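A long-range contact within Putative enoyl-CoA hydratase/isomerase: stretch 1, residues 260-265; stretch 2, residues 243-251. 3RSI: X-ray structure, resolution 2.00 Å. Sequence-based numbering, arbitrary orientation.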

ATOM      1  N   ALA B 260      11.509  13.272 -30.434  1.00 31.72           N
ATOM      2  CA  ALA B 260      12.215  11.988 -30.451  1.00 30.45           C
ATOM      3  C   ALA B 260      11.518  10.966 -31.348  1.00 29.59           C
ATOM      4  O   ALA B 260      10.292  10.873 -31.346  1.00 29.68           O
ATOM      5  CB  ALA B 260      12.346  11.439 -29.031  1.00 30.16           C
ATOM      6  N   ARG B 261      12.310  10.202 -32.103  1.00 27.88           N
ATOM      7  CA  ARG B 261      11.822   9.050 -32.869  1.00 26.74           C
ATOM      8  C   ARG B 261      12.427   7.779 -32.255  1.00 25.34           C
ATOM      9  O   ARG B 261      13.575   7.432 -32.531  1.00 25.16           O
ATOM     10  CB  ARG B 261      12.225   9.187 -34.337  1.00 27.07           C
ATOM     11  N   PHE B 262      11.663   7.108 -31.398  1.00 23.43           N
ATOM     12  CA  PHE B 262      12.153   5.911 -30.703  1.00 22.30           C
ATOM     13  C   PHE B 262      11.873   4.679 -31.550  1.00 22.39           C
ATOM     14  O   PHE B 262      10.883   4.648 -32.290  1.00 21.48           O
ATOM     15  CB  PHE B 262      11.457   5.737 -29.351  1.00 21.56           C
ATOM     16  CG  PHE B 262      11.698   6.851 -28.386  1.00 20.22           C
ATOM     17  CD1 PHE B 262      12.994   7.204 -28.019  1.00 18.80           C
ATOM     18  CD2 PHE B 262      10.630   7.515 -27.793  1.00 19.86           C
ATOM     19  CE1 PHE B 262      13.228   8.226 -27.113  1.00 19.48           C
ATOM     20  CE2 PHE B 262      10.845   8.541 -26.874  1.00 20.28           C
ATOM     21  CZ  PHE B 262      12.151   8.909 -26.539  1.00 19.87           C
ATOM     22  N   THR B 263      12.742   3.670 -31.428  1.00 21.69           N
ATOM     23  CA  THR B 263      12.589   2.416 -32.157  1.00 21.81           C
ATOM     24  C   THR B 263      12.491   1.179 -31.234  1.00 21.70           C
ATOM     25  O   THR B 263      12.241   0.073 -31.693  1.00 21.71           O
ATOM     26  CB  THR B 263      13.772   2.212 -33.127  1.00 22.58           C
ATOM     27  OG1 THR B 263      14.960   1.946 -32.379  1.00 23.06           O
ATOM     28  CG2 THR B 263      13.993   3.457 -34.013  1.00 23.19           C
ATOM     29  N   GLY B 264      12.677   1.358 -29.932  1.00 21.06           N
ATOM     30  CA  GLY B 264      12.676   0.231 -29.012  1.00 21.64           C
ATOM     31  C   GLY B 264      13.986  -0.532 -28.927  1.00 22.08           C
ATOM     32  O   GLY B 264      14.012  -1.663 -28.450  1.00 22.13           O
ATOM     33  N   ARG B 265      15.072   0.084 -29.384  1.00 22.38           N
ATOM     34  CA  ARG B 265      16.414  -0.504 -29.310  1.00 23.28           C
ATOM     35  C   ARG B 265      17.351   0.547 -28.750  1.00 22.26           C
ATOM     36  O   ARG B 265      18.540   0.315 -28.606  1.00 20.60           O
ATOM     37  CB  ARG B 265      16.907  -0.926 -30.700  1.00 24.39           C
ATOM     38  CG  ARG B 265      15.907  -1.799 -31.462  1.00 28.09           C
ATOM     39  CD  ARG B 265      16.452  -2.251 -32.790  1.00 32.00           C
ATOM     40  NE  ARG B 265      16.490  -1.157 -33.768  1.00 36.46           N
ATOM     41  CZ  ARG B 265      15.518  -0.846 -34.636  1.00 39.63           C
ATOM     42  NH1 ARG B 265      14.373  -1.536 -34.668  1.00 40.17           N
ATOM     43  NH2 ARG B 265      15.691   0.178 -35.484  1.00 39.35           N
ATOM     44  OXT ARG B 265      16.909   1.663 -28.452  1.00 21.72           O
TER
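Stretch 2, residues 243-251: TSADAREGL

The C-terminal tail, Ala260 to Arg265, which has no regular secondary structure and is extended only through Phe262, is held along the first turns of a helix by a polar contact in which backbone amides meet carboxylates, five hydrogen bonds in all. Stretch 2 leaves a preceding helix at Thr243, passes through Ser244 at the N-cap position, where OG accepts from Ala247 N at 3.0 Å, and is helical from Ala245 through Leu251 and beyond. The two run antiparallel: the closest CA pairs are Arg265 with Ala245 (5.4 Å), Phe262 with Asp246 (5.3 Å) and Ala260 with Gly250 (5.9 Å). At the helix start, amides without partners in the preceding turn bind the terminal carboxylate, Ala245 N to Arg265 O at 2.8 Å and Asp246 N to Arg265 OXT at 2.7 Å. Asp246, whose CB points toward the tail, accepts from two successive amides, Thr263 N to OD1 and Gly264 N to OD2, both at 2.8 Å; its OD1 nevertheless lies 3.4 Å from Arg265 OXT, two like charges close together. One turn on, Glu249 OE2 accepts from Arg261 N at 2.8 Å, almost linearly. The buried Phe262 ring turns its edge to the helix backbone, with CE1 4.0 Å from Gly250 N. Together the stretches bury 413 Å².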

ATOM      1  N   THR B 243      22.046   1.923 -22.090  1.00 16.61           N
ATOM      2  CA  THR B 243      22.914   1.719 -23.246  1.00 16.58           C
ATOM      3  C   THR B 243      22.169   1.662 -24.591  1.00 16.75           C
ATOM      4  O   THR B 243      22.783   1.410 -25.637  1.00 17.52           O
ATOM      5  CB  THR B 243      23.762   0.449 -23.053  1.00 16.80           C
ATOM      6  OG1 THR B 243      22.907  -0.692 -22.918  1.00 16.84           O
ATOM      7  CG2 THR B 243      24.646   0.597 -21.784  1.00 17.90           C
ATOM      8  N   SER B 244      20.871   1.932 -24.568  1.00 15.62           N
ATOM      9  CA  SER B 244      20.023   1.783 -25.754  1.00 15.24           C
ATOM     10  C   SER B 244      20.221   2.939 -26.741  1.00 15.60           C
ATOM     11  O   SER B 244      20.662   4.041 -26.371  1.00 14.55           O
ATOM     12  CB  SER B 244      18.545   1.673 -25.340  1.00 14.32           C
ATOM     13  OG  SER B 244      18.031   2.902 -24.805  1.00 12.57           O
ATOM     14  N   ALA B 245      19.883   2.669 -27.996  1.00 16.05           N
ATOM     15  CA  ALA B 245      19.774   3.705 -29.008  1.00 16.68           C
ATOM     16  C   ALA B 245      18.708   4.736 -28.606  1.00 16.49           C
ATOM     17  O   ALA B 245      18.928   5.940 -28.745  1.00 16.21           O
ATOM     18  CB  ALA B 245      19.431   3.082 -30.383  1.00 16.83           C
ATOM     19  N   ASP B 246      17.576   4.265 -28.092  1.00 16.16           N
ATOM     20  CA  ASP B 246      16.481   5.164 -27.704  1.00 16.20           C
ATOM     21  C   ASP B 246      16.906   6.186 -26.655  1.00 16.14           C
ATOM     22  O   ASP B 246      16.540   7.348 -26.779  1.00 16.30           O
ATOM     23  CB  ASP B 246      15.263   4.399 -27.190  1.00 15.29           C
ATOM     24  CG  ASP B 246      14.416   3.826 -28.303  1.00 15.04           C
ATOM     25  OD1 ASP B 246      14.738   4.024 -29.496  1.00 15.64           O
ATOM     26  OD2 ASP B 246      13.408   3.172 -27.984  1.00 15.57           O
ATOM     27  N   ALA B 247      17.694   5.766 -25.661  1.00 15.87           N
ATOM     28  CA  ALA B 247      18.159   6.667 -24.615  1.00 16.38           C
ATOM     29  C   ALA B 247      18.974   7.836 -25.185  1.00 17.41           C
ATOM     30  O   ALA B 247      18.818   8.968 -24.744  1.00 16.73           O
ATOM     31  CB  ALA B 247      18.986   5.920 -23.568  1.00 15.99           C
ATOM     32  N   ARG B 248      19.849   7.542 -26.138  1.00 18.79           N
ATOM     33  CA  ARG B 248      20.687   8.564 -26.786  1.00 20.51           C
ATOM     34  C   ARG B 248      19.824   9.467 -27.657  1.00 21.38           C
ATOM     35  O   ARG B 248      20.039  10.691 -27.716  1.00 22.17           O
ATOM     36  CB  ARG B 248      21.789   7.909 -27.636  1.00 20.42           C
ATOM     37  N   GLU B 249      18.842   8.873 -28.324  1.00 22.82           N
ATOM     38  CA  GLU B 249      17.894   9.638 -29.140  1.00 23.70           C
ATOM     39  C   GLU B 249      17.124  10.627 -28.267  1.00 25.08           C
ATOM     40  O   GLU B 249      16.942  11.781 -28.662  1.00 25.36           O
ATOM     41  CB  GLU B 249      16.945   8.701 -29.917  1.00 23.84           C
ATOM     42  CG  GLU B 249      15.681   9.354 -30.545  1.00 23.64           C
ATOM     43  CD  GLU B 249      15.975  10.392 -31.625  1.00 23.99           C
ATOM     44  OE1 GLU B 249      17.153  10.594 -31.983  1.00 22.55           O
ATOM     45  OE2 GLU B 249      15.016  11.011 -32.125  1.00 22.47           O
ATOM     46  N   GLY B 250      16.694  10.191 -27.083  1.00 26.13           N
ATOM     47  CA  GLY B 250      16.070  11.088 -26.108  1.00 27.56           C
ATOM     48  C   GLY B 250      16.871  12.355 -25.873  1.00 29.55           C
ATOM     49  O   GLY B 250      16.326  13.460 -25.922  1.00 30.36           O
ATOM     50  N   LEU B 251      18.173  12.207 -25.642  1.00 31.12           N
ATOM     51  CA  LEU B 251      19.063  13.360 -25.483  1.00 32.46           C
ATOM     52  C   LEU B 251      19.294  14.114 -26.794  1.00 33.66           C
ATOM     53  O   LEU B 251      19.055  15.313 -26.868  1.00 34.05           O
ATOM     54  CB  LEU B 251      20.409  12.908 -24.893  1.00 32.94           C
ATOM     55  CG  LEU B 251      21.508  13.961 -24.711  1.00 34.12           C
ATOM     56  CD1 LEU B 251      21.015  15.156 -23.892  1.00 34.39           C
ATOM     57  CD2 LEU B 251      22.727  13.295 -24.054  1.00 34.32           C
TER